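Local structure of protein of unknown function VPA0982 (Vibrio parahaemolyticus, 2QIP) at residues 8-13 and 44-49; 26-31 and 142-147; 36-41 and 73-78; 52-57 and 92-97; 137-142 and 155-160. The protein is of unknown function but carries an NYN domain of the PIN clan and may be an RNA nuclease. All blocks are in the same frame, centred on the assembly; numbering follows the deposited sequence.

Interaction 1 of 5, residues 8-13 and 44-49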
# COMPACT_ATOMS: atom_id res chain seq x y z
N HIS A 8 12.71 28.62 -8.72
CA HIS A 8 12.33 27.43 -9.45
C HIS A 8 10.80 27.34 -9.41
O HIS A 8 10.20 27.65 -8.38
CB HIS A 8 12.91 26.17 -8.80
CG HIS A 8 14.39 25.99 -9.01
ND1 HIS A 8 15.23 25.59 -8.00
CD2 HIS A 8 15.16 26.13 -10.12
CE1 HIS A 8 16.47 25.50 -8.47
NE2 HIS A 8 16.45 25.83 -9.75
N LYS A 9 10.17 26.92 -10.51
CA LYS A 9 8.73 26.60 -10.51
C LYS A 9 8.50 25.50 -9.48
O LYS A 9 9.42 24.72 -9.22
CB LYS A 9 8.29 26.06 -11.87
CG LYS A 9 8.52 26.97 -13.08
CD LYS A 9 7.58 26.52 -14.18
CE LYS A 9 8.29 26.29 -15.49
NZ LYS A 9 7.78 25.07 -16.15
N GLU A 10 7.30 25.43 -8.91
CA GLU A 10 6.97 24.34 -7.98
C GLU A 10 7.19 23.01 -8.69
O GLU A 10 6.67 22.80 -9.80
CB GLU A 10 5.53 24.43 -7.49
CG GLU A 10 5.21 23.43 -6.39
CD GLU A 10 3.75 23.40 -5.97
OE1 GLU A 10 2.87 23.55 -6.83
OE2 GLU A 10 3.47 23.20 -4.76
N LYS A 11 7.95 22.12 -8.07
CA LYS A 11 8.20 20.79 -8.62
C LYS A 11 7.08 19.86 -8.15
O LYS A 11 6.78 19.80 -6.96
CB LYS A 11 9.54 20.26 -8.11
CG LYS A 11 10.75 20.87 -8.83
CD LYS A 11 12.08 20.34 -8.23
CE LYS A 11 13.26 20.78 -9.06
NZ LYS A 11 14.56 20.29 -8.49
N ILE A 12 6.48 19.12 -9.09
CA ILE A 12 5.37 18.22 -8.76
C ILE A 12 5.62 16.80 -9.26
O ILE A 12 6.32 16.57 -10.25
CB ILE A 12 4.02 18.73 -9.30
CG1 ILE A 12 3.97 18.70 -10.84
CG2 ILE A 12 3.72 20.11 -8.74
CD1 ILE A 12 2.59 19.04 -11.41
N ALA A 13 5.03 15.86 -8.53
CA ALA A 13 4.89 14.48 -9.00
C ALA A 13 3.41 14.19 -9.06
O ALA A 13 2.69 14.53 -8.12
CB ALA A 13 5.54 13.51 -8.04
N GLN A 44 0.00 23.64 -14.86
CA GLN A 44 0.20 25.07 -15.17
C GLN A 44 1.26 25.65 -14.26
O GLN A 44 1.08 25.63 -13.05
CB GLN A 44 -1.08 25.87 -14.93
CG GLN A 44 -2.22 25.59 -15.90
CD GLN A 44 -3.48 26.39 -15.60
OE1 GLN A 44 -3.57 27.09 -14.59
NE2 GLN A 44 -4.49 26.25 -16.46
N GLU A 45 2.34 26.18 -14.85
CA GLU A 45 3.42 26.83 -14.10
C GLU A 45 4.19 25.88 -13.18
O GLU A 45 4.81 26.31 -12.21
CB GLU A 45 2.90 28.03 -13.28
CG GLU A 45 2.16 29.07 -14.12
CD GLU A 45 1.58 30.23 -13.31
OE1 GLU A 45 1.33 30.09 -12.09
OE2 GLU A 45 1.36 31.29 -13.92
N LYS A 46 4.13 24.58 -13.47
CA LYS A 46 4.79 23.58 -12.63
C LYS A 46 5.89 22.89 -13.40
O LYS A 46 5.83 22.78 -14.62
CB LYS A 46 3.78 22.54 -12.13
CG LYS A 46 2.55 23.12 -11.47
CD LYS A 46 2.92 23.92 -10.20
CE LYS A 46 1.73 24.74 -9.73
NZ LYS A 46 2.13 25.61 -8.58
N GLU A 47 6.91 22.45 -12.65
CA GLU A 47 7.92 21.55 -13.21
C GLU A 47 7.49 20.12 -12.90
O GLU A 47 7.43 19.71 -11.73
CB GLU A 47 9.31 21.84 -12.63
CG GLU A 47 10.35 20.85 -13.17
CD GLU A 47 11.74 21.04 -12.59
OE1 GLU A 47 11.98 22.06 -11.93
OE2 GLU A 47 12.58 20.14 -12.81
N VAL A 48 7.19 19.37 -13.95
CA VAL A 48 6.69 18.02 -13.76
C VAL A 48 7.91 17.10 -13.65
O VAL A 48 8.57 16.79 -14.65
CB VAL A 48 5.76 17.57 -14.90
CG1 VAL A 48 5.27 16.16 -14.64
CG2 VAL A 48 4.62 18.55 -15.04
N VAL A 49 8.22 16.69 -12.43
CA VAL A 49 9.36 15.80 -12.20
C VAL A 49 9.01 14.37 -12.57
O VAL A 49 9.84 13.62 -13.06
CB VAL A 49 9.83 15.92 -10.74
CG1 VAL A 49 10.91 14.88 -10.42
CG2 VAL A 49 10.34 17.35 -10.46
O HOH W 1 4.83 27.11 -9.71
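The carboxylate of Glu10 is met by Lys46 NZ from above its plane, 38° out of it, in a 2.8 Å salt bridge at OE1. A bend at chi2 (-62°) lays Lys46 CD 3.4 Å from Glu10 OE1; the chain then runs on extended to NZ. Glu10 OE2 is held by Arg111 in a second salt bridge. The carboxylate of Glu47 lies beside the extended chain of Lys11, its OE1 3.4 Å from Lys11 CE. The backbones are joined by parallel-strand bonds: Glu47 N to Glu10 O, Ile12 N to Glu47 O (2.9 Å) and Val49 N to Ile12 O. Ile12 crosses Lys46 at about a right angle and sets CD1 3.8 Å from Lys46 CB. A water accepts from Glu10 N and donates to Glu45 O (2.6 Å), bridging the two segments beside the salt bridge. The contact thus joins neighbouring strands of the central parallel sheet, and Glu10, set between a lysine and an arginine, would be expected to stay ionised.

Interaction 2 of 5, residues 26-31 and 142-147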
# COMPACT_ATOMS: atom_id res chain seq x y z
N ARG A 26 -17.56 6.75 -13.32
CA ARG A 26 -18.70 5.98 -13.84
C ARG A 26 -19.87 5.98 -12.85
O ARG A 26 -21.04 6.18 -13.25
CB ARG A 26 -18.30 4.54 -14.19
CG ARG A 26 -17.33 4.35 -15.38
CD ARG A 26 -17.60 5.22 -16.60
NE ARG A 26 -18.89 4.95 -17.22
CZ ARG A 26 -19.36 5.57 -18.30
NH1 ARG A 26 -20.56 5.24 -18.77
NH2 ARG A 26 -18.65 6.52 -18.91
N GLU A 27 -19.58 5.75 -11.58
CA GLU A 27 -20.64 5.66 -10.56
C GLU A 27 -21.32 7.01 -10.30
O GLU A 27 -22.56 7.09 -10.22
CB GLU A 27 -20.10 5.07 -9.25
CG GLU A 27 -21.14 4.99 -8.13
CD GLU A 27 -20.60 4.33 -6.86
OE1 GLU A 27 -19.53 3.68 -6.92
OE2 GLU A 27 -21.26 4.45 -5.81
N ALA A 28 -20.52 8.07 -10.17
CA ALA A 28 -21.08 9.38 -9.85
C ALA A 28 -21.70 10.11 -11.03
O ALA A 28 -22.68 10.83 -10.87
CB ALA A 28 -20.02 10.25 -9.23
N TYR A 29 -21.10 9.95 -12.21
CA TYR A 29 -21.40 10.80 -13.35
C TYR A 29 -21.74 10.04 -14.65
O TYR A 29 -22.10 10.68 -15.64
CB TYR A 29 -20.22 11.73 -13.64
CG TYR A 29 -19.69 12.49 -12.46
CD1 TYR A 29 -20.52 13.33 -11.70
CD2 TYR A 29 -18.33 12.42 -12.11
CE1 TYR A 29 -20.01 14.07 -10.62
CE2 TYR A 29 -17.82 13.13 -11.05
CZ TYR A 29 -18.65 13.96 -10.30
OH TYR A 29 -18.14 14.67 -9.24
N ARG A 30 -21.59 8.72 -14.64
CA ARG A 30 -21.61 7.91 -15.89
C ARG A 30 -20.86 8.60 -17.05
O ARG A 30 -21.33 8.65 -18.20
CB ARG A 30 -23.04 7.46 -16.26
CG ARG A 30 -23.58 6.41 -15.28
CD ARG A 30 -23.64 4.96 -15.82
NE ARG A 30 -22.36 4.38 -16.26
CZ ARG A 30 -22.11 3.07 -16.30
NH1 ARG A 30 -23.04 2.18 -15.93
NH2 ARG A 30 -20.93 2.62 -16.70
N SER A 31 -19.68 9.11 -16.72
CA SER A 31 -18.83 9.84 -17.66
C SER A 31 -17.40 9.42 -17.42
O SER A 31 -17.10 8.77 -16.41
CB SER A 31 -18.92 11.35 -17.40
OG SER A 31 -20.23 11.83 -17.55
N PRO A 142 -15.90 14.05 -5.28
CA PRO A 142 -16.25 14.34 -3.87
C PRO A 142 -17.20 13.35 -3.21
O PRO A 142 -16.94 12.94 -2.07
CB PRO A 142 -16.85 15.74 -3.93
CG PRO A 142 -16.21 16.35 -5.11
CD PRO A 142 -16.10 15.23 -6.14
N ARG A 143 -18.25 12.93 -3.91
CA ARG A 143 -19.26 12.08 -3.28
C ARG A 143 -18.75 10.64 -3.03
O ARG A 143 -19.40 9.84 -2.37
CB ARG A 143 -20.60 12.13 -4.05
CG ARG A 143 -20.60 11.43 -5.40
CD ARG A 143 -21.91 11.65 -6.20
NE ARG A 143 -21.87 12.84 -7.06
CZ ARG A 143 -22.48 14.00 -6.78
NH1 ARG A 143 -22.41 15.02 -7.62
NH2 ARG A 143 -23.17 14.14 -5.65
N LEU A 144 -17.54 10.34 -3.51
CA LEU A 144 -16.96 9.00 -3.37
C LEU A 144 -15.56 9.03 -2.78
O LEU A 144 -14.90 7.99 -2.73
CB LEU A 144 -16.98 8.26 -4.71
CG LEU A 144 -18.41 7.96 -5.24
CD1 LEU A 144 -18.38 7.47 -6.68
CD2 LEU A 144 -19.13 6.95 -4.33
N THR A 145 -15.14 10.21 -2.33
CA THR A 145 -13.81 10.39 -1.73
C THR A 145 -13.91 10.42 -0.21
O THR A 145 -14.79 11.09 0.36
CB THR A 145 -13.15 11.69 -2.22
OG1 THR A 145 -12.92 11.57 -3.62
CG2 THR A 145 -11.81 11.95 -1.54
N SER A 146 -13.01 9.70 0.44
CA SER A 146 -12.97 9.68 1.89
C SER A 146 -12.78 11.05 2.48
O SER A 146 -11.83 11.74 2.09
CB SER A 146 -11.80 8.82 2.31
OG SER A 146 -11.58 8.90 3.70
N GLN A 147 -13.59 11.43 3.47
CA GLN A 147 -13.41 12.73 4.13
C GLN A 147 -12.06 12.81 4.86
O GLN A 147 -11.46 13.89 4.98
CB GLN A 147 -14.57 13.07 5.10
CG GLN A 147 -14.54 14.51 5.57
CD GLN A 147 -14.71 15.51 4.43
OE1 GLN A 147 -15.55 15.32 3.55
NE2 GLN A 147 -13.91 16.57 4.43
O HOH W 2 -19.27 13.99 -6.54
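The last turn of helix 18-29 meets the 3-10 turn 142-144, in the loop that leads from strand 135-140 to helix 147-152. Ala28 CB sits at the middle of the contact, 3.8 Å from Arg143 CD and 4.1 Å from Leu144 CD1. Arg143 has CG between its backbone N and carbonyl carbon (chi1 72°), which puts CG 4.0 Å from Ala28 CB. Its guanidinium takes Ala28 CB and Tyr29 CE1 at the edge, near its plane; the Tyr29 ring stands at 83° to that plane, with CE1 4.0 Å from Arg143 NH1. In one of its two conformers the extended chain of Glu27 crosses Leu144 obliquely, bringing OE2 to 3.6 Å from Leu144 CD2. On the polar side a water donates to Tyr29 OH and accepts from Arg143 N, each at 3.0 Å, so it ties the helix end to the turn. Tyr29 OH also bonds to Ile159 O, past the end of strand 155-158. Pro142 leans on Ala158 of that same edge strand, while toward helix 147-152 the loop goes on into the subunit interface, where Ser146 OG bonds to Gln84 O of the second subunit.

Interaction 3 of 5, residues 36-41 and 73-78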
# COMPACT_ATOMS: atom_id res chain seq x y z
N ASN A 36 -6.69 15.09 -20.60
CA ASN A 36 -6.06 16.27 -21.17
C ASN A 36 -6.35 17.54 -20.36
O ASN A 36 -5.45 18.34 -20.12
CB ASN A 36 -6.51 16.50 -22.61
CG ASN A 36 -5.75 15.65 -23.60
OD1 ASN A 36 -4.55 15.80 -23.76
ND2 ASN A 36 -6.47 14.77 -24.28
N GLN A 37 -7.59 17.69 -19.91
CA GLN A 37 -7.95 18.84 -19.08
C GLN A 37 -7.21 18.77 -17.75
O GLN A 37 -6.70 19.78 -17.27
CB GLN A 37 -9.47 18.89 -18.83
CG GLN A 37 -9.98 20.22 -18.26
CD GLN A 37 -9.83 21.36 -19.27
OE1 GLN A 37 -9.59 21.12 -20.46
NE2 GLN A 37 -10.00 22.59 -18.80
N PHE A 38 -7.20 17.59 -17.15
CA PHE A 38 -6.47 17.42 -15.90
C PHE A 38 -4.99 17.80 -16.07
O PHE A 38 -4.44 18.55 -15.27
CB PHE A 38 -6.60 16.00 -15.34
CG PHE A 38 -5.62 15.72 -14.24
CD1 PHE A 38 -5.85 16.22 -12.96
CD2 PHE A 38 -4.46 15.01 -14.49
CE1 PHE A 38 -4.93 16.01 -11.94
CE2 PHE A 38 -3.52 14.81 -13.48
CZ PHE A 38 -3.76 15.31 -12.20
N TRP A 39 -4.31 17.25 -17.09
CA TRP A 39 -2.88 17.58 -17.29
C TRP A 39 -2.70 19.07 -17.46
O TRP A 39 -1.82 19.70 -16.84
CB TRP A 39 -2.33 16.84 -18.51
CG TRP A 39 -0.87 17.05 -18.70
CD1 TRP A 39 -0.26 18.12 -19.30
CD2 TRP A 39 0.18 16.19 -18.26
NE1 TRP A 39 1.10 17.97 -19.26
CE2 TRP A 39 1.40 16.79 -18.63
CE3 TRP A 39 0.21 14.95 -17.59
CZ2 TRP A 39 2.64 16.21 -18.35
CZ3 TRP A 39 1.44 14.37 -17.32
CH2 TRP A 39 2.63 15.00 -17.70
N TYR A 40 -3.54 19.65 -18.32
CA TYR A 40 -3.47 21.07 -18.59
C TYR A 40 -3.53 21.91 -17.30
O TYR A 40 -2.69 22.78 -17.09
CB TYR A 40 -4.61 21.45 -19.55
CG TYR A 40 -5.04 22.90 -19.58
CD1 TYR A 40 -4.12 23.94 -19.80
CD2 TYR A 40 -6.38 23.23 -19.41
CE1 TYR A 40 -4.54 25.27 -19.82
CE2 TYR A 40 -6.81 24.55 -19.46
CZ TYR A 40 -5.88 25.56 -19.64
OH TYR A 40 -6.31 26.86 -19.68
N VAL A 41 -4.52 21.65 -16.46
CA VAL A 41 -4.71 22.44 -15.27
C VAL A 41 -3.64 22.14 -14.21
O VAL A 41 -3.02 23.08 -13.66
CB VAL A 41 -6.12 22.24 -14.69
CG1 VAL A 41 -6.26 22.99 -13.40
CG2 VAL A 41 -7.14 22.73 -15.70
N VAL A 73 -0.52 12.23 -23.50
CA VAL A 73 -0.79 13.35 -22.59
C VAL A 73 0.47 13.72 -21.81
O VAL A 73 0.70 14.90 -21.50
CB VAL A 73 -1.94 12.99 -21.62
CG1 VAL A 73 -2.09 14.07 -20.54
CG2 VAL A 73 -3.25 12.83 -22.40
N GLY A 74 1.27 12.70 -21.50
CA GLY A 74 2.52 12.92 -20.78
C GLY A 74 2.81 11.93 -19.67
O GLY A 74 3.86 12.01 -19.04
N PHE A 75 1.89 11.00 -19.42
CA PHE A 75 2.10 10.03 -18.34
C PHE A 75 3.03 8.88 -18.74
O PHE A 75 2.97 8.39 -19.88
CB PHE A 75 0.78 9.40 -17.91
CG PHE A 75 -0.16 10.38 -17.29
CD1 PHE A 75 -0.02 10.74 -15.95
CD2 PHE A 75 -1.20 10.94 -18.03
CE1 PHE A 75 -0.89 11.64 -15.36
CE2 PHE A 75 -2.09 11.85 -17.43
CZ PHE A 75 -1.92 12.20 -16.10
N GLU A 76 3.85 8.40 -17.80
CA GLU A 76 4.37 7.04 -17.90
C GLU A 76 3.25 6.13 -17.41
O GLU A 76 2.74 6.32 -16.29
CB GLU A 76 5.64 6.83 -17.07
CG GLU A 76 6.09 5.36 -17.15
CD GLU A 76 7.42 5.02 -16.49
OE1 GLU A 76 8.12 5.92 -15.97
OE2 GLU A 76 7.78 3.81 -16.51
N VAL A 77 2.81 5.19 -18.24
CA VAL A 77 1.74 4.29 -17.87
C VAL A 77 2.35 3.08 -17.18
O VAL A 77 3.20 2.39 -17.76
CB VAL A 77 0.86 3.90 -19.07
CG1 VAL A 77 -0.08 2.77 -18.70
CG2 VAL A 77 0.07 5.13 -19.58
N MSE A 78 1.93 2.87 -15.93
CA MSE A 78 2.43 1.76 -15.12
C MSE A 78 1.36 0.68 -15.13
O MSE A 78 0.31 0.85 -14.52
CB MSE A 78 2.68 2.24 -13.68
CG MSE A 78 3.56 3.48 -13.58
SE MSE A 78 5.37 3.12 -14.16
CE MSE A 78 5.84 1.96 -12.67
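Segment 36-41 of helix 35-42 faces the end of helix 61-73 and the turn into strand 76-79, with Asn36 and Val73 nearest by backbone, their CA atoms 6.2 Å apart. Trp39 carries the contact: its CG stands anti to the backbone N (chi1 -176°), and one face of the indole is turned to Val73 and Gly74. Val73 O sits over the centre of that face, 3.5 Å from Trp39 CD2, and on the same face Gly74 CA makes a CH-pi contact, 4.0 Å from the centroid of the six-membered ring. Gly74, with positive phi and no side chain, lets its backbone come right up to the indole. The edge of the indole meets the face of Phe75 in a T-shaped pair, planes at 82°, with Trp39 CE3 3.8 Å from Phe75 CZ. Phe38 adds CE2 at the edge of the Phe75 ring, 4.0 Å from CZ. Val73 CG1 presses on Trp39 CB at 3.4 Å. The join is thus held mainly by apolar and aromatic packing, with no hydrogen bond between the segments.

Interaction 4 of 5, residues 52-57 and 92-97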
# COMPACT_ATOMS: atom_id res chain seq x y z
N LYS A 52 2.88 9.56 -13.39
CA LYS A 52 2.61 8.15 -13.62
C LYS A 52 1.13 7.85 -13.47
O LYS A 52 0.47 8.37 -12.56
CB LYS A 52 3.45 7.30 -12.65
CG LYS A 52 4.90 7.24 -13.07
CD LYS A 52 5.77 6.43 -12.14
CE LYS A 52 7.20 6.44 -12.71
NZ LYS A 52 8.21 5.76 -11.83
N ALA A 53 0.62 7.03 -14.38
CA ALA A 53 -0.77 6.59 -14.39
C ALA A 53 -0.77 5.10 -14.16
O ALA A 53 -0.21 4.34 -14.95
CB ALA A 53 -1.45 6.94 -15.73
N TYR A 54 -1.38 4.67 -13.05
CA TYR A 54 -1.32 3.27 -12.61
C TYR A 54 -2.57 2.56 -13.09
O TYR A 54 -3.69 2.81 -12.60
CB TYR A 54 -1.22 3.25 -11.07
CG TYR A 54 0.09 3.85 -10.62
CD1 TYR A 54 1.18 3.04 -10.36
CD2 TYR A 54 0.24 5.24 -10.48
CE1 TYR A 54 2.41 3.58 -9.97
CE2 TYR A 54 1.48 5.79 -10.10
CZ TYR A 54 2.55 4.95 -9.83
OH TYR A 54 3.79 5.47 -9.46
N ALA A 55 -2.38 1.67 -14.06
CA ALA A 55 -3.50 1.07 -14.80
C ALA A 55 -3.36 -0.44 -14.84
O ALA A 55 -2.38 -1.01 -14.33
CB ALA A 55 -3.54 1.65 -16.22
N ILE A 56 -4.34 -1.09 -15.47
CA ILE A 56 -4.36 -2.55 -15.60
C ILE A 56 -4.04 -2.93 -17.05
O ILE A 56 -4.63 -2.38 -17.98
CB ILE A 56 -5.73 -3.12 -15.17
CG1 ILE A 56 -6.07 -2.66 -13.74
CG2 ILE A 56 -5.77 -4.65 -15.29
CD1 ILE A 56 -5.05 -3.09 -12.65
N ALA A 57 -3.10 -3.85 -17.22
CA ALA A 57 -2.75 -4.33 -18.56
C ALA A 57 -3.92 -5.00 -19.25
O ALA A 57 -4.75 -5.64 -18.60
CB ALA A 57 -1.59 -5.28 -18.48
N GLY A 92 -7.44 -5.91 -8.81
CA GLY A 92 -7.14 -4.63 -9.42
C GLY A 92 -6.42 -3.57 -8.59
O GLY A 92 -6.19 -2.46 -9.10
N ASP A 93 -6.04 -3.87 -7.35
CA ASP A 93 -5.55 -2.75 -6.52
C ASP A 93 -4.07 -2.34 -6.53
O ASP A 93 -3.14 -3.13 -6.31
CB ASP A 93 -6.49 -2.35 -5.35
CG ASP A 93 -5.83 -2.24 -4.00
OD1 ASP A 93 -4.63 -1.98 -3.86
OD2 ASP A 93 -6.60 -2.40 -3.02
N TRP A 94 -3.88 -1.06 -6.81
CA TRP A 94 -2.55 -0.48 -6.97
C TRP A 94 -2.05 0.22 -5.70
O TRP A 94 -1.07 0.96 -5.75
CB TRP A 94 -2.57 0.52 -8.13
CG TRP A 94 -1.92 0.09 -9.42
CD1 TRP A 94 -2.54 -0.07 -10.64
CD2 TRP A 94 -0.53 -0.17 -9.63
NE1 TRP A 94 -1.62 -0.44 -11.58
CE2 TRP A 94 -0.38 -0.50 -11.00
CE3 TRP A 94 0.61 -0.16 -8.80
CZ2 TRP A 94 0.88 -0.78 -11.56
CZ3 TRP A 94 1.84 -0.45 -9.36
CH2 TRP A 94 1.97 -0.77 -10.72
N ASP A 95 -2.70 0.01 -4.56
CA ASP A 95 -2.31 0.76 -3.37
C ASP A 95 -0.86 0.54 -2.95
O ASP A 95 -0.18 1.48 -2.55
CB ASP A 95 -3.25 0.50 -2.19
CG ASP A 95 -4.66 1.04 -2.44
OD1 ASP A 95 -4.99 1.46 -3.57
OD2 ASP A 95 -5.46 1.03 -1.46
N VAL A 96 -0.40 -0.71 -2.97
CA VAL A 96 0.99 -0.98 -2.58
C VAL A 96 1.95 -0.23 -3.52
O VAL A 96 2.86 0.46 -3.07
CB VAL A 96 1.33 -2.50 -2.51
CG1 VAL A 96 2.84 -2.70 -2.33
CG2 VAL A 96 0.55 -3.18 -1.35
N GLY A 97 1.74 -0.35 -4.83
CA GLY A 97 2.71 0.25 -5.75
C GLY A 97 2.69 1.77 -5.76
O GLY A 97 3.73 2.42 -5.87
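Trp94 NE1 donates to Ala55 O in a nearly straight 2.9 Å bond, N-H...O angle 175°. The oxygen lies in the indole plane, while the nitrogen stands above the carbonyl plane. Tyr54, one residue earlier on strand 46-55, covers a face of the same indole: its CB lies over the five-membered ring, 3.5 Å from the centroid, in a CH-pi contact. Tyr54 CG, anti to the carbonyl carbon (chi1 -65°), comes to 4.2 Å from Trp94 CD2, and the tyrosine ring turns its edge to the six-membered ring in a T-shaped pair with planes at 73°, CD1 3.6 Å from Trp94 CE3. At the far end of the tyrosine, Tyr54 OH bonds to Asp101 OD2 on helix 95-105. Ile56 CD1 reaches Gly92 O at 3.8 Å. Ahead of the helix, Asp93 OD1 accepts from Asp95 N at 2.9 Å, an Asx turn around Trp94, the N-cap residue. Leu123 of the second subunit also packs on Trp94. One in-plane bond and one covered face help to fix the position and tilt of this buried indole against the strand.

Interaction 5 of 5, residues 137-142 and 155-160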
# COMPACT_ATOMS: atom_id res chain seq x y z
N THR A 137 -1.64 17.43 -2.78
CA THR A 137 -2.98 17.73 -3.31
C THR A 137 -3.64 16.42 -3.72
O THR A 137 -3.01 15.58 -4.36
CB THR A 137 -2.91 18.63 -4.56
OG1 THR A 137 -2.31 19.89 -4.20
CG2 THR A 137 -4.30 18.86 -5.20
N VAL A 138 -4.91 16.25 -3.35
CA VAL A 138 -5.73 15.12 -3.77
C VAL A 138 -6.78 15.61 -4.74
O VAL A 138 -7.43 16.62 -4.46
CB VAL A 138 -6.40 14.43 -2.55
CG1 VAL A 138 -7.47 13.42 -3.00
CG2 VAL A 138 -5.33 13.74 -1.69
N TYR A 139 -6.91 14.90 -5.87
CA TYR A 139 -8.06 15.08 -6.77
C TYR A 139 -8.93 13.85 -6.59
O TYR A 139 -8.42 12.72 -6.69
CB TYR A 139 -7.61 15.13 -8.24
CG TYR A 139 -7.02 16.43 -8.69
CD1 TYR A 139 -7.66 17.21 -9.67
CD2 TYR A 139 -5.78 16.88 -8.20
CE1 TYR A 139 -7.11 18.40 -10.13
CE2 TYR A 139 -5.23 18.07 -8.65
CZ TYR A 139 -5.91 18.84 -9.60
OH TYR A 139 -5.35 20.02 -10.04
N GLY A 140 -10.22 14.06 -6.35
CA GLY A 140 -11.13 12.93 -6.16
C GLY A 140 -12.56 13.33 -6.45
O GLY A 140 -12.90 14.51 -6.36
N VAL A 141 -13.40 12.35 -6.80
CA VAL A 141 -14.84 12.59 -6.98
C VAL A 141 -15.41 12.82 -5.57
O VAL A 141 -15.37 11.91 -4.75
CB VAL A 141 -15.49 11.37 -7.64
CG1 VAL A 141 -17.01 11.52 -7.64
CG2 VAL A 141 -14.97 11.22 -9.06
N PRO A 142 -15.90 14.05 -5.28
CA PRO A 142 -16.25 14.34 -3.87
C PRO A 142 -17.20 13.35 -3.21
O PRO A 142 -16.94 12.94 -2.07
CB PRO A 142 -16.85 15.74 -3.93
CG PRO A 142 -16.21 16.35 -5.11
CD PRO A 142 -16.10 15.23 -6.14
N ASN A 155 -4.41 20.35 -0.01
CA ASN A 155 -5.43 20.91 -0.89
C ASN A 155 -6.20 19.76 -1.48
O ASN A 155 -5.64 18.70 -1.74
CB ASN A 155 -4.77 21.71 -2.03
CG ASN A 155 -4.04 22.94 -1.53
OD1 ASN A 155 -4.61 24.06 -1.51
ND2 ASN A 155 -2.79 22.75 -1.10
N PHE A 156 -7.48 20.00 -1.72
CA PHE A 156 -8.35 19.02 -2.37
C PHE A 156 -9.01 19.68 -3.57
O PHE A 156 -9.53 20.80 -3.47
CB PHE A 156 -9.43 18.50 -1.41
CG PHE A 156 -10.45 17.61 -2.09
CD1 PHE A 156 -10.09 16.34 -2.55
CD2 PHE A 156 -11.76 18.04 -2.29
CE1 PHE A 156 -11.02 15.53 -3.19
CE2 PHE A 156 -12.70 17.22 -2.96
CZ PHE A 156 -12.32 15.96 -3.38
N VAL A 157 -8.98 19.00 -4.71
CA VAL A 157 -9.64 19.51 -5.91
C VAL A 157 -10.68 18.48 -6.35
O VAL A 157 -10.36 17.29 -6.54
CB VAL A 157 -8.64 19.76 -7.06
CG1 VAL A 157 -9.39 20.24 -8.32
CG2 VAL A 157 -7.56 20.78 -6.64
N ALA A 158 -11.92 18.94 -6.52
CA ALA A 158 -12.99 18.04 -6.92
C ALA A 158 -12.85 17.54 -8.35
O ALA A 158 -12.62 18.34 -9.25
CB ALA A 158 -14.31 18.75 -6.80
N ILE A 159 -13.01 16.23 -8.56
CA ILE A 159 -13.22 15.71 -9.91
C ILE A 159 -14.71 15.82 -10.14
O ILE A 159 -15.49 15.06 -9.58
CB ILE A 159 -12.75 14.26 -10.07
CG1 ILE A 159 -11.23 14.17 -9.84
CG2 ILE A 159 -13.13 13.69 -11.47
CD1 ILE A 159 -10.70 12.73 -9.88
N ASP A 160 -15.09 16.81 -10.93
CA ASP A 160 -16.48 17.09 -11.26
C ASP A 160 -16.53 17.46 -12.72
O ASP A 160 -15.60 17.14 -13.47
CB ASP A 160 -17.05 18.20 -10.36
CG ASP A 160 -16.32 19.54 -10.49
OD1 ASP A 160 -15.51 19.74 -11.43
OD2 ASP A 160 -16.57 20.40 -9.61
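Val138 N and Val138 O both pair with strand 155-158, the first donating to Asn155 O at 3.0 Å and the second accepting from Val157 N. Gly140 repeats the pattern: its N gives a longer bond to Val157 O (3.2 Å), and its O takes Ile159 N at 2.8 Å. That last N-H points almost straight at the oxygen (178°) but stands 57° out of the carbonyl plane, as the chain leaves the strand. CA-H...O contacts supplement the ladder, among them Tyr139 CA to Val157 O at 3.2 Å. On the other side of strand 135-140, the backbone of Thr137 bonds to Val112 and Leu114, and that of Tyr139 to Leu114; Thr137 OG1 bonds to Arg111. Beyond the ladder, Val141 O accepts from Thr145 OG1, and Ile159 O from Tyr29 OH.

Among the side chains, Val157 CB sits over the centre of the Tyr139 ring in a CH-pi contact, 3.7 Å from the centroid, and CG1 comes to 3.4 Å from Tyr139 CE1. On the opposite face of the sheet, Phe156 CG, anti to the backbone N (chi1 173°), lies 4.0 Å from Val138 O, and the ring runs on to Gly140, CZ 3.4 Å from Gly140 O. These strands are the parallel pair of a beta-alpha-beta crossover through helix 147-152. Backbone donors and acceptors in regular register fasten edge strand 155-158 to the sheet, while apolar side chains pack on both faces.

Four of the contacts reach one six-stranded parallel sheet, interaction 1 at the N-terminal ends of the inner strands 10-17 and 46-55, 3 and 4 toward edge strand 76-79 and 5 at edge strand 155-158. Interactions 3 and 4 interlock through the strand pair 46-55 and 76-79: Met78 N lies 2.8 Å from Ala53 O. Interaction 3 also touches interaction 1, where Val48 CG1 is 4.2 Å from Trp39 CH2, and interaction 5, where Phe38 meets Tyr139. Interactions 2 and 5 share Pro142, their centres 10 Å apart, whereas interactions 1 and 2 lie about 28 Å apart between centres. Interactions 2 and 4, centres 19 Å apart, both touch the second subunit.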